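Long-range contacts in abietadiene synthase, chloroplastic (Abies grandis, PDB 3S9V), which belongs to the plastid terpene synthases of plants, which are large, mainly alpha-helical enzymes: residues Phe151-Ala157 with Ile179-Arg183; Leu342-Arg346 with Ile382-Ala386; Tyr441-Trp447 with Ile458-Leu464; Glu481-Arg486 with Val504-Tyr508; Asp683-Tyr687 with Ser698-Cys702. All coordinates share one frame. Residue numbers count along the deposited sequence, not the author numbering.

Contact 1 of 5, residues Phe151-Ala157 with Ile179-Arg183; sequences FEIVFPA and IIEKR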
# COMPACT_ATOMS: atom_id res chain seq x y z
N PHE A 151 4.34 -28.34 7.72
CA PHE A 151 3.63 -29.59 7.46
C PHE A 151 4.51 -30.83 7.45
O PHE A 151 4.23 -31.80 8.16
CB PHE A 151 2.89 -29.55 6.12
CG PHE A 151 2.01 -30.75 5.88
CD1 PHE A 151 0.73 -30.82 6.45
CD2 PHE A 151 2.45 -31.82 5.12
CE1 PHE A 151 -0.08 -31.93 6.26
CE2 PHE A 151 1.65 -32.95 4.93
CZ PHE A 151 0.37 -33.00 5.50
N GLU A 152 5.57 -30.78 6.65
CA GLU A 152 6.49 -31.90 6.52
C GLU A 152 7.27 -32.25 7.80
O GLU A 152 7.94 -33.27 7.87
CB GLU A 152 7.44 -31.64 5.35
CG GLU A 152 6.70 -31.62 4.00
CD GLU A 152 7.61 -31.43 2.80
OE1 GLU A 152 8.24 -30.35 2.67
OE2 GLU A 152 7.69 -32.37 1.97
N ILE A 153 7.16 -31.40 8.80
CA ILE A 153 7.83 -31.67 10.06
C ILE A 153 6.82 -32.26 11.04
O ILE A 153 7.04 -33.30 11.65
CB ILE A 153 8.41 -30.39 10.67
CG1 ILE A 153 9.74 -30.05 9.99
CG2 ILE A 153 8.58 -30.54 12.17
CD1 ILE A 153 10.39 -28.77 10.50
N VAL A 154 5.69 -31.58 11.14
CA VAL A 154 4.62 -31.94 12.04
C VAL A 154 3.72 -33.12 11.65
O VAL A 154 3.31 -33.91 12.50
CB VAL A 154 3.77 -30.68 12.32
CG1 VAL A 154 2.43 -31.06 12.86
CG2 VAL A 154 4.53 -29.76 13.30
N PHE A 155 3.41 -33.26 10.36
CA PHE A 155 2.53 -34.35 9.95
C PHE A 155 3.14 -35.76 10.09
O PHE A 155 2.49 -36.67 10.60
CB PHE A 155 2.06 -34.12 8.51
CG PHE A 155 1.03 -35.12 8.04
CD1 PHE A 155 -0.23 -35.16 8.61
CD2 PHE A 155 1.33 -36.00 7.01
CE1 PHE A 155 -1.19 -36.07 8.17
CE2 PHE A 155 0.38 -36.92 6.56
CZ PHE A 155 -0.89 -36.95 7.14
N PRO A 156 4.40 -35.95 9.66
CA PRO A 156 4.96 -37.30 9.80
C PRO A 156 5.22 -37.67 11.26
O PRO A 156 5.13 -38.84 11.64
CB PRO A 156 6.24 -37.24 8.98
CG PRO A 156 5.92 -36.20 7.94
CD PRO A 156 5.23 -35.14 8.75
N ALA A 157 5.53 -36.67 12.08
CA ALA A 157 5.78 -36.91 13.49
C ALA A 157 4.56 -37.55 14.14
O ALA A 157 4.70 -38.44 14.97
CB ALA A 157 6.12 -35.61 14.19
N ILE A 179 6.51 -39.38 2.98
CA ILE A 179 6.64 -38.12 3.69
C ILE A 179 7.39 -38.35 5.01
O ILE A 179 8.07 -37.46 5.51
CB ILE A 179 5.27 -37.47 3.96
CG1 ILE A 179 5.46 -35.98 4.23
CG2 ILE A 179 4.58 -38.13 5.14
CD1 ILE A 179 4.17 -35.21 4.32
N ILE A 180 7.26 -39.56 5.55
CA ILE A 180 7.96 -39.89 6.80
C ILE A 180 9.45 -39.99 6.51
O ILE A 180 10.28 -39.48 7.27
CB ILE A 180 7.47 -41.24 7.36
CG1 ILE A 180 6.04 -41.09 7.90
CG2 ILE A 180 8.40 -41.72 8.47
CD1 ILE A 180 5.40 -42.40 8.31
N GLU A 181 9.79 -40.63 5.40
CA GLU A 181 11.19 -40.78 5.00
C GLU A 181 11.83 -39.42 4.75
O GLU A 181 12.98 -39.18 5.12
CB GLU A 181 11.29 -41.64 3.74
CG GLU A 181 12.70 -41.80 3.21
CD GLU A 181 12.75 -42.53 1.88
OE1 GLU A 181 13.86 -42.69 1.32
OE2 GLU A 181 11.67 -42.95 1.39
N LYS A 182 11.08 -38.52 4.11
CA LYS A 182 11.58 -37.19 3.79
C LYS A 182 11.79 -36.37 5.05
O LYS A 182 12.74 -35.59 5.13
CB LYS A 182 10.61 -36.46 2.85
CG LYS A 182 11.14 -35.13 2.37
CD LYS A 182 10.16 -34.41 1.46
CE LYS A 182 10.70 -33.04 1.03
NZ LYS A 182 9.75 -32.30 0.16
N ARG A 183 10.90 -36.52 6.03
CA ARG A 183 11.02 -35.79 7.28
C ARG A 183 12.31 -36.21 7.97
O ARG A 183 13.05 -35.38 8.50
CB ARG A 183 9.84 -36.08 8.20
CG ARG A 183 10.04 -35.61 9.65
CD ARG A 183 8.81 -35.90 10.51
NE ARG A 183 9.01 -35.50 11.90
CZ ARG A 183 9.71 -36.20 12.79
NH1 ARG A 183 10.28 -37.35 12.44
NH2 ARG A 183 9.85 -35.75 14.03
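R183 and K182 supply the polar links. R183 NE donates to the carbonyl I153 O at 3.0 Å, while its NH2 is held elsewhere, by a salt bridge to E211 and a hydrogen bond to G208 O. K182, fully extended, brings NZ to 2.7 Å from E152 OE2 in a salt bridge at the more exposed margin. Next to the R183 bond lies P156. Having no N-H, it cannot close the helical bond to E152 O, and helix 151-157 kinks there; its compact, puckered ring packs against the other helix, with P156 CB 3.3 Å from R183 CD and P156 CG 3.7 Å from I179 CG2. I179, branched and apolar, also reaches F151 and F155: its CD1 is 3.4 Å from F151 CE2 and 4.0 Å from F155 CD2. The axes cross at -120°, 8.9 Å apart. Beyond these two helices, helix 101-117 receives F151, V154 and F155 through I105, L106 and L109, so helix 151-164 is sandwiched between it and helix 174-187.

Contact 2 of 5, residues Leu342-Arg346 with Ile382-Ala386; sequences LKTFR and IMEEA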
# COMPACT_ATOMS: atom_id res chain seq x y z
N LEU A 342 14.83 -2.17 8.57
CA LEU A 342 15.00 -3.12 7.47
C LEU A 342 16.38 -3.79 7.44
O LEU A 342 16.53 -4.86 6.84
CB LEU A 342 14.75 -2.43 6.13
CG LEU A 342 13.35 -1.89 5.85
CD1 LEU A 342 13.33 -1.31 4.45
CD2 LEU A 342 12.31 -3.01 5.98
N LYS A 343 17.37 -3.18 8.07
CA LYS A 343 18.72 -3.76 8.08
C LYS A 343 18.72 -5.18 8.65
O LYS A 343 19.53 -6.02 8.27
CB LYS A 343 19.67 -2.86 8.88
CG LYS A 343 20.17 -1.64 8.11
CD LYS A 343 21.00 -0.72 9.01
CE LYS A 343 21.81 0.30 8.21
NZ LYS A 343 20.98 1.16 7.31
N THR A 344 17.78 -5.44 9.56
CA THR A 344 17.65 -6.75 10.18
C THR A 344 17.39 -7.87 9.16
O THR A 344 17.70 -9.04 9.42
CB THR A 344 16.49 -6.75 11.20
OG1 THR A 344 16.80 -5.86 12.28
CG2 THR A 344 16.23 -8.14 11.75
N PHE A 345 16.82 -7.52 8.01
CA PHE A 345 16.47 -8.51 7.00
C PHE A 345 17.36 -8.58 5.76
O PHE A 345 17.12 -9.37 4.84
CB PHE A 345 15.01 -8.30 6.60
CG PHE A 345 14.07 -8.24 7.77
CD1 PHE A 345 13.75 -7.02 8.37
CD2 PHE A 345 13.55 -9.41 8.33
CE1 PHE A 345 12.94 -6.97 9.50
CE2 PHE A 345 12.74 -9.37 9.46
CZ PHE A 345 12.44 -8.15 10.04
N ARG A 346 18.40 -7.75 5.75
CA ARG A 346 19.33 -7.69 4.63
C ARG A 346 20.52 -8.64 4.83
O ARG A 346 21.10 -8.68 5.92
CB ARG A 346 19.84 -6.26 4.50
CG ARG A 346 20.85 -6.03 3.40
CD ARG A 346 21.42 -4.63 3.50
NE ARG A 346 22.26 -4.31 2.36
CZ ARG A 346 23.54 -4.65 2.24
NH1 ARG A 346 24.14 -5.33 3.20
NH2 ARG A 346 24.21 -4.31 1.15
N ILE A 382 19.49 1.81 2.41
CA ILE A 382 18.78 0.54 2.61
C ILE A 382 17.47 0.48 1.80
O ILE A 382 17.13 -0.57 1.26
CB ILE A 382 18.46 0.31 4.11
CG1 ILE A 382 17.95 -1.12 4.32
CG2 ILE A 382 17.42 1.31 4.59
CD1 ILE A 382 19.00 -2.18 4.08
N MET A 383 16.75 1.60 1.72
CA MET A 383 15.49 1.64 0.98
C MET A 383 15.72 1.46 -0.51
O MET A 383 14.90 0.87 -1.20
CB MET A 383 14.76 2.98 1.24
CG MET A 383 14.30 3.18 2.69
SD MET A 383 12.90 2.12 3.20
CE MET A 383 11.56 3.27 3.05
N GLU A 384 16.84 1.98 -1.00
CA GLU A 384 17.20 1.85 -2.41
C GLU A 384 17.50 0.38 -2.70
O GLU A 384 17.06 -0.18 -3.70
CB GLU A 384 18.43 2.69 -2.73
CG GLU A 384 18.76 2.82 -4.20
CD GLU A 384 20.10 3.54 -4.42
OE1 GLU A 384 20.33 4.59 -3.77
OE2 GLU A 384 20.90 3.05 -5.25
N GLU A 385 18.25 -0.25 -1.80
CA GLU A 385 18.58 -1.67 -1.96
C GLU A 385 17.31 -2.52 -1.90
O GLU A 385 17.18 -3.48 -2.65
CB GLU A 385 19.55 -2.13 -0.86
CG GLU A 385 20.80 -1.28 -0.72
CD GLU A 385 21.77 -1.83 0.32
OE1 GLU A 385 21.36 -2.04 1.48
OE2 GLU A 385 22.95 -2.04 -0.04
N ALA A 386 16.38 -2.15 -1.02
CA ALA A 386 15.13 -2.90 -0.89
C ALA A 386 14.34 -2.77 -2.18
O ALA A 386 13.77 -3.74 -2.65
CB ALA A 386 14.30 -2.37 0.29
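I382, in the first turn of helix 381-397, is the main apolar knob of this contact. Its branched side chain projects at the loop 342-346: I382 CG1 lies 3.9 Å from L342 CB, and I382 CD1 rests 3.5 Å from R346 CD, so that one residue touches both the greasy and the charged side of the partner. M383, next along, turns more sideways, yet its flexible thioether still brings SD to 3.7 Å from L342 CD1. E385, one turn on from I382, faces the loop again and grips R346 side-on, through NE and NH2: R346 NE donates to E385 OE1 at 2.6 Å and R346 NH2 to E385 OE2 at 2.9 Å, a two-pronged salt bridge that suits a partly exposed edge. A386 is small enough to let L342 settle over the helix, its CB being 4.4 Å from L342 CD1. The loop is itself turned back by F345 N to L342 O (2.9 Å) and R346 N to K343 O (3.3 Å), which presents L342 and R346 on the same front. L342 also touches L327 of helix 320-332, and A386 meets V369 of helix 363-373. Such a loop, pinned onto helices, fits the all-helical N-terminal domain of terpene synthases, an alpha-barrel of helical hairpins.

Contact 3 of 5, residues Tyr441-Trp447 with Ile458-Leu464; sequences YGPDDVW and ISNEKYL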
# COMPACT_ATOMS: atom_id res chain seq x y z
N TYR A 441 -9.03 -6.85 -4.39
CA TYR A 441 -9.28 -7.22 -3.00
C TYR A 441 -10.19 -8.43 -2.82
O TYR A 441 -11.31 -8.46 -3.34
CB TYR A 441 -9.86 -6.03 -2.24
CG TYR A 441 -10.21 -6.32 -0.80
CD1 TYR A 441 -9.23 -6.67 0.12
CD2 TYR A 441 -11.53 -6.25 -0.36
CE1 TYR A 441 -9.55 -6.94 1.45
CE2 TYR A 441 -11.87 -6.53 0.96
CZ TYR A 441 -10.87 -6.87 1.86
OH TYR A 441 -11.19 -7.12 3.17
N GLY A 442 -9.71 -9.43 -2.08
CA GLY A 442 -10.48 -10.64 -1.82
C GLY A 442 -11.11 -10.56 -0.44
O GLY A 442 -10.43 -10.75 0.56
N PRO A 443 -12.43 -10.29 -0.36
CA PRO A 443 -13.18 -10.17 0.89
C PRO A 443 -13.29 -11.46 1.70
O PRO A 443 -13.57 -11.44 2.90
CB PRO A 443 -14.54 -9.66 0.43
CG PRO A 443 -14.72 -10.37 -0.87
CD PRO A 443 -13.35 -10.22 -1.52
N ASP A 444 -13.07 -12.58 1.04
CA ASP A 444 -13.15 -13.86 1.72
C ASP A 444 -11.88 -14.69 1.57
O ASP A 444 -11.93 -15.91 1.52
CB ASP A 444 -14.38 -14.64 1.22
CG ASP A 444 -14.49 -14.64 -0.28
OD1 ASP A 444 -15.60 -14.92 -0.80
OD2 ASP A 444 -13.47 -14.37 -0.95
N ASP A 445 -10.74 -14.02 1.48
CA ASP A 445 -9.47 -14.72 1.38
C ASP A 445 -9.18 -15.35 2.74
O ASP A 445 -9.59 -14.83 3.77
CB ASP A 445 -8.32 -13.76 1.03
CG ASP A 445 -8.35 -13.30 -0.42
OD1 ASP A 445 -8.70 -14.10 -1.31
OD2 ASP A 445 -7.98 -12.13 -0.67
N VAL A 446 -8.48 -16.47 2.72
CA VAL A 446 -8.08 -17.14 3.95
C VAL A 446 -6.57 -16.98 4.02
O VAL A 446 -5.97 -16.44 3.09
CB VAL A 446 -8.45 -18.64 3.95
CG1 VAL A 446 -9.93 -18.80 4.22
CG2 VAL A 446 -8.06 -19.27 2.62
N TRP A 447 -5.97 -17.45 5.10
CA TRP A 447 -4.53 -17.32 5.26
C TRP A 447 -3.94 -18.68 5.60
O TRP A 447 -4.63 -19.53 6.16
CB TRP A 447 -4.21 -16.30 6.36
CG TRP A 447 -4.87 -14.96 6.14
CD1 TRP A 447 -6.21 -14.69 6.21
CD2 TRP A 447 -4.23 -13.74 5.74
NE1 TRP A 447 -6.44 -13.37 5.87
CE2 TRP A 447 -5.25 -12.77 5.58
CE3 TRP A 447 -2.90 -13.38 5.51
CZ2 TRP A 447 -4.97 -11.45 5.19
CZ3 TRP A 447 -2.62 -12.07 5.11
CH2 TRP A 447 -3.66 -11.12 4.96
N ILE A 458 -9.49 -8.20 8.51
CA ILE A 458 -8.64 -7.84 7.38
C ILE A 458 -9.36 -8.23 6.09
O ILE A 458 -9.39 -7.47 5.12
CB ILE A 458 -7.28 -8.55 7.42
CG1 ILE A 458 -6.56 -8.25 8.75
CG2 ILE A 458 -6.42 -8.08 6.25
CD1 ILE A 458 -5.25 -8.99 8.92
N SER A 459 -9.94 -9.44 6.10
CA SER A 459 -10.69 -9.97 4.96
C SER A 459 -12.15 -9.89 5.39
O SER A 459 -12.61 -10.66 6.24
CB SER A 459 -10.31 -11.43 4.69
OG SER A 459 -8.94 -11.55 4.34
N ASN A 460 -12.88 -8.96 4.80
CA ASN A 460 -14.27 -8.73 5.17
C ASN A 460 -15.06 -8.13 4.02
O ASN A 460 -14.59 -7.23 3.33
CB ASN A 460 -14.29 -7.79 6.38
CG ASN A 460 -15.67 -7.58 6.94
OD1 ASN A 460 -16.55 -7.05 6.27
ND2 ASN A 460 -15.87 -7.98 8.20
N GLU A 461 -16.28 -8.63 3.83
CA GLU A 461 -17.18 -8.16 2.79
C GLU A 461 -17.58 -6.69 2.99
O GLU A 461 -17.85 -5.98 2.02
CB GLU A 461 -18.44 -9.02 2.76
CG GLU A 461 -18.22 -10.47 2.38
CD GLU A 461 -18.17 -10.69 0.88
OE1 GLU A 461 -18.04 -11.85 0.45
OE2 GLU A 461 -18.28 -9.69 0.13
N LYS A 462 -17.62 -6.25 4.24
CA LYS A 462 -18.02 -4.88 4.54
C LYS A 462 -17.06 -3.79 4.05
O LYS A 462 -17.51 -2.72 3.65
CB LYS A 462 -18.28 -4.74 6.04
CG LYS A 462 -19.48 -5.56 6.48
CD LYS A 462 -19.80 -5.40 7.95
CE LYS A 462 -21.06 -6.19 8.29
NZ LYS A 462 -21.35 -6.20 9.76
N TYR A 463 -15.76 -4.06 4.09
CA TYR A 463 -14.80 -3.07 3.61
C TYR A 463 -15.04 -2.86 2.12
O TYR A 463 -15.15 -1.73 1.65
CB TYR A 463 -13.35 -3.56 3.79
CG TYR A 463 -12.85 -3.67 5.21
CD1 TYR A 463 -13.18 -2.72 6.17
CD2 TYR A 463 -11.97 -4.69 5.57
CE1 TYR A 463 -12.66 -2.78 7.46
CE2 TYR A 463 -11.43 -4.76 6.86
CZ TYR A 463 -11.78 -3.81 7.80
OH TYR A 463 -11.26 -3.87 9.07
N LEU A 464 -15.13 -3.97 1.38
CA LEU A 464 -15.33 -3.93 -0.06
C LEU A 464 -16.67 -3.33 -0.46
O LEU A 464 -16.77 -2.58 -1.44
CB LEU A 464 -15.21 -5.34 -0.65
CG LEU A 464 -15.27 -5.37 -2.18
CD1 LEU A 464 -14.22 -4.42 -2.76
CD2 LEU A 464 -15.04 -6.79 -2.67
O HOH W 1 -8.34 -10.20 2.21
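The phenol of Y441 is the bump and the bend at I458-N460 the hollow. The Y441 hydroxyl, OH, enters between two backbone groups, donating to I458 O (2.7 Å) and accepting from N460 N (3.0 Å), a double role that tyrosine can fill at the end of a long rigid ring. The ring flank leans on L464, with Y441 CD2 3.8 Å from L464 CB. P443 wedges in beside it: P443 CD is 4.0 Å from L464 CD2, and P443 CB 3.8 Å from E461 OE2. G442 must stay bare, because a CB there would run into D445 OD2. The gap left over holds a water, which donates to G442 O at 2.7 Å and is hydrogen-bonded to S459 OG at 2.6 Å. Farther along, the broad indole of W447 closes the other end, its CZ2 3.8 Å from I458 CG2, with a weak bond from NE1 to S459 OG at 3.5 Å; F271 meets this indole edge-to-face. N460 is the N-cap of helix 461-491, its OD1 accepting from K462 N, although that short distance is uncertain. The arrangement is thus a helix start braced by a loop: Y441-W447 leads into the small antiparallel hairpin 447-448/452-453, and the returning chain launches the long helix 461-491.

Contact 4 of 5, residues Glu481-Arg486 with Val504-Tyr508; sequences ELQDLR and VTEIY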
# COMPACT_ATOMS: atom_id res chain seq x y z
N GLU A 481 -19.80 17.71 -11.72
CA GLU A 481 -18.82 18.80 -11.74
C GLU A 481 -18.19 18.97 -13.12
O GLU A 481 -18.00 20.09 -13.61
CB GLU A 481 -17.72 18.55 -10.71
CG GLU A 481 -18.21 18.53 -9.27
CD GLU A 481 -17.10 18.28 -8.26
OE1 GLU A 481 -17.40 18.26 -7.04
OE2 GLU A 481 -15.93 18.12 -8.66
N LEU A 482 -17.88 17.84 -13.75
CA LEU A 482 -17.26 17.85 -15.07
C LEU A 482 -18.16 18.56 -16.08
O LEU A 482 -17.69 19.33 -16.91
CB LEU A 482 -16.98 16.42 -15.53
CG LEU A 482 -16.33 16.33 -16.91
CD1 LEU A 482 -15.01 17.07 -16.89
CD2 LEU A 482 -16.13 14.87 -17.30
N GLN A 483 -19.46 18.28 -15.99
CA GLN A 483 -20.43 18.89 -16.89
C GLN A 483 -20.39 20.40 -16.72
O GLN A 483 -20.30 21.14 -17.71
CB GLN A 483 -21.84 18.37 -16.59
CG GLN A 483 -22.08 16.93 -16.99
CD GLN A 483 -21.76 16.68 -18.45
OE1 GLN A 483 -20.60 16.72 -18.86
NE2 GLN A 483 -22.79 16.41 -19.24
N ASP A 484 -20.46 20.85 -15.48
CA ASP A 484 -20.45 22.27 -15.20
C ASP A 484 -19.14 22.98 -15.56
O ASP A 484 -19.08 24.20 -15.55
CB ASP A 484 -20.82 22.52 -13.74
CG ASP A 484 -22.26 22.14 -13.43
OD1 ASP A 484 -23.17 22.65 -14.12
OD2 ASP A 484 -22.48 21.32 -12.51
N LEU A 485 -18.10 22.21 -15.87
CA LEU A 485 -16.83 22.82 -16.27
C LEU A 485 -16.84 22.91 -17.79
O LEU A 485 -16.25 23.82 -18.37
CB LEU A 485 -15.63 21.99 -15.81
CG LEU A 485 -15.17 22.24 -14.37
CD1 LEU A 485 -14.09 21.26 -14.02
CD2 LEU A 485 -14.66 23.67 -14.24
N ARG A 486 -17.50 21.95 -18.41
CA ARG A 486 -17.60 21.92 -19.86
C ARG A 486 -18.51 23.03 -20.35
O ARG A 486 -18.36 23.51 -21.47
CB ARG A 486 -18.13 20.56 -20.32
CG ARG A 486 -17.09 19.46 -20.32
CD ARG A 486 -17.76 18.13 -20.59
NE ARG A 486 -16.80 17.04 -20.72
CZ ARG A 486 -17.12 15.75 -20.74
NH1 ARG A 486 -18.40 15.39 -20.65
NH2 ARG A 486 -16.18 14.83 -20.87
N VAL A 504 -10.80 20.02 -21.24
CA VAL A 504 -11.30 20.17 -19.88
C VAL A 504 -11.35 18.85 -19.11
O VAL A 504 -11.00 18.81 -17.94
CB VAL A 504 -12.72 20.79 -19.87
CG1 VAL A 504 -13.27 20.85 -18.45
CG2 VAL A 504 -12.68 22.18 -20.48
N THR A 505 -11.78 17.79 -19.78
CA THR A 505 -11.88 16.47 -19.16
C THR A 505 -10.52 15.98 -18.69
O THR A 505 -10.36 15.56 -17.54
CB THR A 505 -12.42 15.42 -20.16
OG1 THR A 505 -13.72 15.82 -20.62
CG2 THR A 505 -12.52 14.06 -19.50
N GLU A 506 -9.56 16.01 -19.59
CA GLU A 506 -8.19 15.59 -19.31
C GLU A 506 -7.63 16.38 -18.13
O GLU A 506 -6.95 15.83 -17.27
CB GLU A 506 -7.36 15.81 -20.57
CG GLU A 506 -5.93 15.33 -20.54
CD GLU A 506 -5.28 15.47 -21.91
OE1 GLU A 506 -5.76 14.79 -22.85
OE2 GLU A 506 -4.32 16.25 -22.06
N ILE A 507 -7.94 17.67 -18.09
CA ILE A 507 -7.46 18.55 -17.02
C ILE A 507 -8.23 18.36 -15.71
O ILE A 507 -7.65 18.46 -14.63
CB ILE A 507 -7.55 20.03 -17.44
CG1 ILE A 507 -6.51 20.32 -18.53
CG2 ILE A 507 -7.34 20.94 -16.24
CD1 ILE A 507 -6.52 21.75 -19.00
N TYR A 508 -9.52 18.09 -15.81
CA TYR A 508 -10.34 17.90 -14.62
C TYR A 508 -9.98 16.59 -13.92
O TYR A 508 -10.16 16.44 -12.71
CB TYR A 508 -11.83 17.89 -14.98
CG TYR A 508 -12.71 17.60 -13.79
CD1 TYR A 508 -12.81 18.51 -12.74
CD2 TYR A 508 -13.38 16.38 -13.68
CE1 TYR A 508 -13.56 18.22 -11.60
CE2 TYR A 508 -14.13 16.08 -12.54
CZ TYR A 508 -14.21 17.00 -11.51
OH TYR A 508 -14.91 16.70 -10.37
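Two helical segments cross obliquely here, their N-to-C directions 134° apart and their axes no nearer than 10.1 Å. The backbones come closest at R486 with V504 (6.5 Å between CA atoms) and L482 with T505 (6.9 Å), a spacing that leaves room for sizeable side chains. In the first segment L482 O accepts from both L485 N (3.1 Å) and R486 N (3.0 Å), while V504-Y508 is closed by Y508 N to V504 O at 2.7 Å. The middle of the interface is apolar. Y508 lays its ring across the first helix, one face over L482 CA, with Y508 CD1 3.3 Å from L485 CD1 and Y508 CD2 3.7 Å from L482 CD1; V504, a compact branched residue, fits against L485, V504 CG1 to L485 CB being 3.7 Å. Polar bonds tie the two ends of this patch. At one, Y508 OH donates to E481 OE2 over a very short 2.4 Å, and the same carboxylate oxygen forms a salt bridge with R524. At the other, the long arm of R486 reaches T505: R486 NH2 donates to T505 OG1 at 2.7 Å, and R486 NE adds a weak bond at 3.3 Å. Helix 521-541 borders the E481 end, where S521 touches E481 and T528 meets both L485 and Y508, whereas helix 768-781 packs on L482, R486, T505 and Y508 through F781, V776 and L780.

Contact 5 of 5, residues Asp683-Tyr687 with Ser698-Cys702; sequences DTKTY and SAIQC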
# COMPACT_ATOMS: atom_id res chain seq x y z
N ASP A 683 10.25 17.38 -19.42
CA ASP A 683 11.35 17.60 -20.36
C ASP A 683 12.03 16.33 -20.87
O ASP A 683 12.34 16.22 -22.05
CB ASP A 683 12.39 18.54 -19.74
CG ASP A 683 12.07 20.01 -19.97
OD1 ASP A 683 10.88 20.37 -20.07
OD2 ASP A 683 13.02 20.81 -20.03
N THR A 684 12.30 15.38 -19.98
CA THR A 684 12.95 14.14 -20.40
C THR A 684 12.09 13.42 -21.43
O THR A 684 12.59 12.64 -22.24
CB THR A 684 13.18 13.20 -19.21
OG1 THR A 684 11.93 12.94 -18.56
CG2 THR A 684 14.15 13.82 -18.21
N LYS A 685 10.79 13.68 -21.39
CA LYS A 685 9.84 13.06 -22.29
C LYS A 685 9.68 13.87 -23.58
O LYS A 685 10.24 13.52 -24.62
CB LYS A 685 8.48 12.94 -21.60
CG LYS A 685 7.47 12.02 -22.28
CD LYS A 685 7.77 10.55 -21.98
CE LYS A 685 6.63 9.65 -22.45
NZ LYS A 685 6.83 8.22 -22.06
N THR A 686 8.94 14.97 -23.49
CA THR A 686 8.66 15.84 -24.63
C THR A 686 9.85 16.36 -25.42
O THR A 686 9.71 16.66 -26.61
CB THR A 686 7.82 17.07 -24.20
OG1 THR A 686 8.56 17.84 -23.25
CG2 THR A 686 6.50 16.63 -23.58
N TYR A 687 11.01 16.49 -24.78
CA TYR A 687 12.18 17.00 -25.50
C TYR A 687 12.38 16.17 -26.77
O TYR A 687 13.01 16.63 -27.74
CB TYR A 687 13.43 16.95 -24.62
CG TYR A 687 14.47 15.93 -25.04
CD1 TYR A 687 14.27 14.56 -24.83
CD2 TYR A 687 15.67 16.33 -25.64
CE1 TYR A 687 15.23 13.62 -25.21
CE2 TYR A 687 16.63 15.40 -26.03
CZ TYR A 687 16.40 14.05 -25.81
OH TYR A 687 17.35 13.13 -26.20
N SER A 698 16.08 23.19 -23.33
CA SER A 698 15.38 22.27 -22.43
C SER A 698 16.34 21.68 -21.41
O SER A 698 17.55 21.87 -21.49
CB SER A 698 14.72 21.14 -23.23
OG SER A 698 15.67 20.19 -23.70
N ALA A 699 15.80 20.96 -20.44
CA ALA A 699 16.64 20.35 -19.43
C ALA A 699 17.80 19.62 -20.08
O ALA A 699 18.96 19.97 -19.86
CB ALA A 699 15.82 19.40 -18.58
N ILE A 700 17.50 18.62 -20.90
CA ILE A 700 18.53 17.83 -21.57
C ILE A 700 19.44 18.67 -22.46
O ILE A 700 20.66 18.64 -22.30
CB ILE A 700 17.92 16.69 -22.44
CG1 ILE A 700 17.18 15.69 -21.56
CG2 ILE A 700 19.03 15.96 -23.19
CD1 ILE A 700 15.92 16.23 -20.92
N GLN A 701 18.85 19.43 -23.38
CA GLN A 701 19.60 20.28 -24.29
C GLN A 701 20.59 21.18 -23.57
O GLN A 701 21.75 21.32 -23.99
CB GLN A 701 18.65 21.12 -25.13
CG GLN A 701 17.74 20.30 -26.04
CD GLN A 701 16.76 21.14 -26.84
OE1 GLN A 701 15.87 21.78 -26.28
NE2 GLN A 701 16.93 21.15 -28.16
N CYS A 702 20.13 21.79 -22.48
CA CYS A 702 20.97 22.70 -21.70
C CYS A 702 22.08 21.97 -20.96
O CYS A 702 23.20 22.47 -20.88
CB CYS A 702 20.11 23.48 -20.70
SG CYS A 702 18.98 24.67 -21.46
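This is a buried contact in which the side of one helix receives the N-terminus of another: D683-Y687 lies within helix 669-693, and S698-C702 begins the short helix 699-706 that follows a tight connection. The key bond is charged on one side only. D683 OD2 accepts from A699 N at 2.8 Å, nearly straight at 168°, so a carboxylate from elsewhere satisfies a first-turn amide that the helix itself cannot pair, and its negative charge suits the positive end of the helix dipole. S698, at the N-cap, serves another such amide: its OG accepts from Q701 N at 3.3 Å. A699 is small, which lets D683 approach, its OD2 lying 3.5 Å from A699 CB. Beside this polar spot sits I700, its branched side chain filling the space between T684 and Y687. I700 CD1 is 3.7 Å from T684 CA and 4.0 Å from T684 CG2, while I700 CB stands over the face of the Y687 ring, 4.2 Å from the centroid, as a CH-pi contact. The stretch N682-D683 to T686 and E690 matches the NSE/DTE motif of terpene synthases. D683 is further fixed by R679, through a salt bridge, and by the hydroxyl of Y631. Helix 712-736 covers T684 with L716, V719 and Y720 and touches Y687 through E712, while A699 packs on L680 of helix 669-693.

How the contacts relate
Contacts 1 and 5 are the more buried, whereas contacts 2, 3 and 4 are partly exposed. Their chemistry follows: contact 2 relies on a side-on, bidentate arginine-glutamate pair at its edge, contact 3 on backbone groups caught by a tyrosine hydroxyl, and contact 5 on a carboxylate at a helix start. Contacts 1 and 4 are both helix-helix crossings, apolar in the middle with polar links beside it, yet their centres are about 64 Å apart, on opposite sides of the chain's centre. Contacts 3 and 4 share helix 461-491, one at its beginning and the other farther along. Contacts 2 and 5 belong to different parts of the protein, the N-terminal terpene synthase domain and the metal-binding domain.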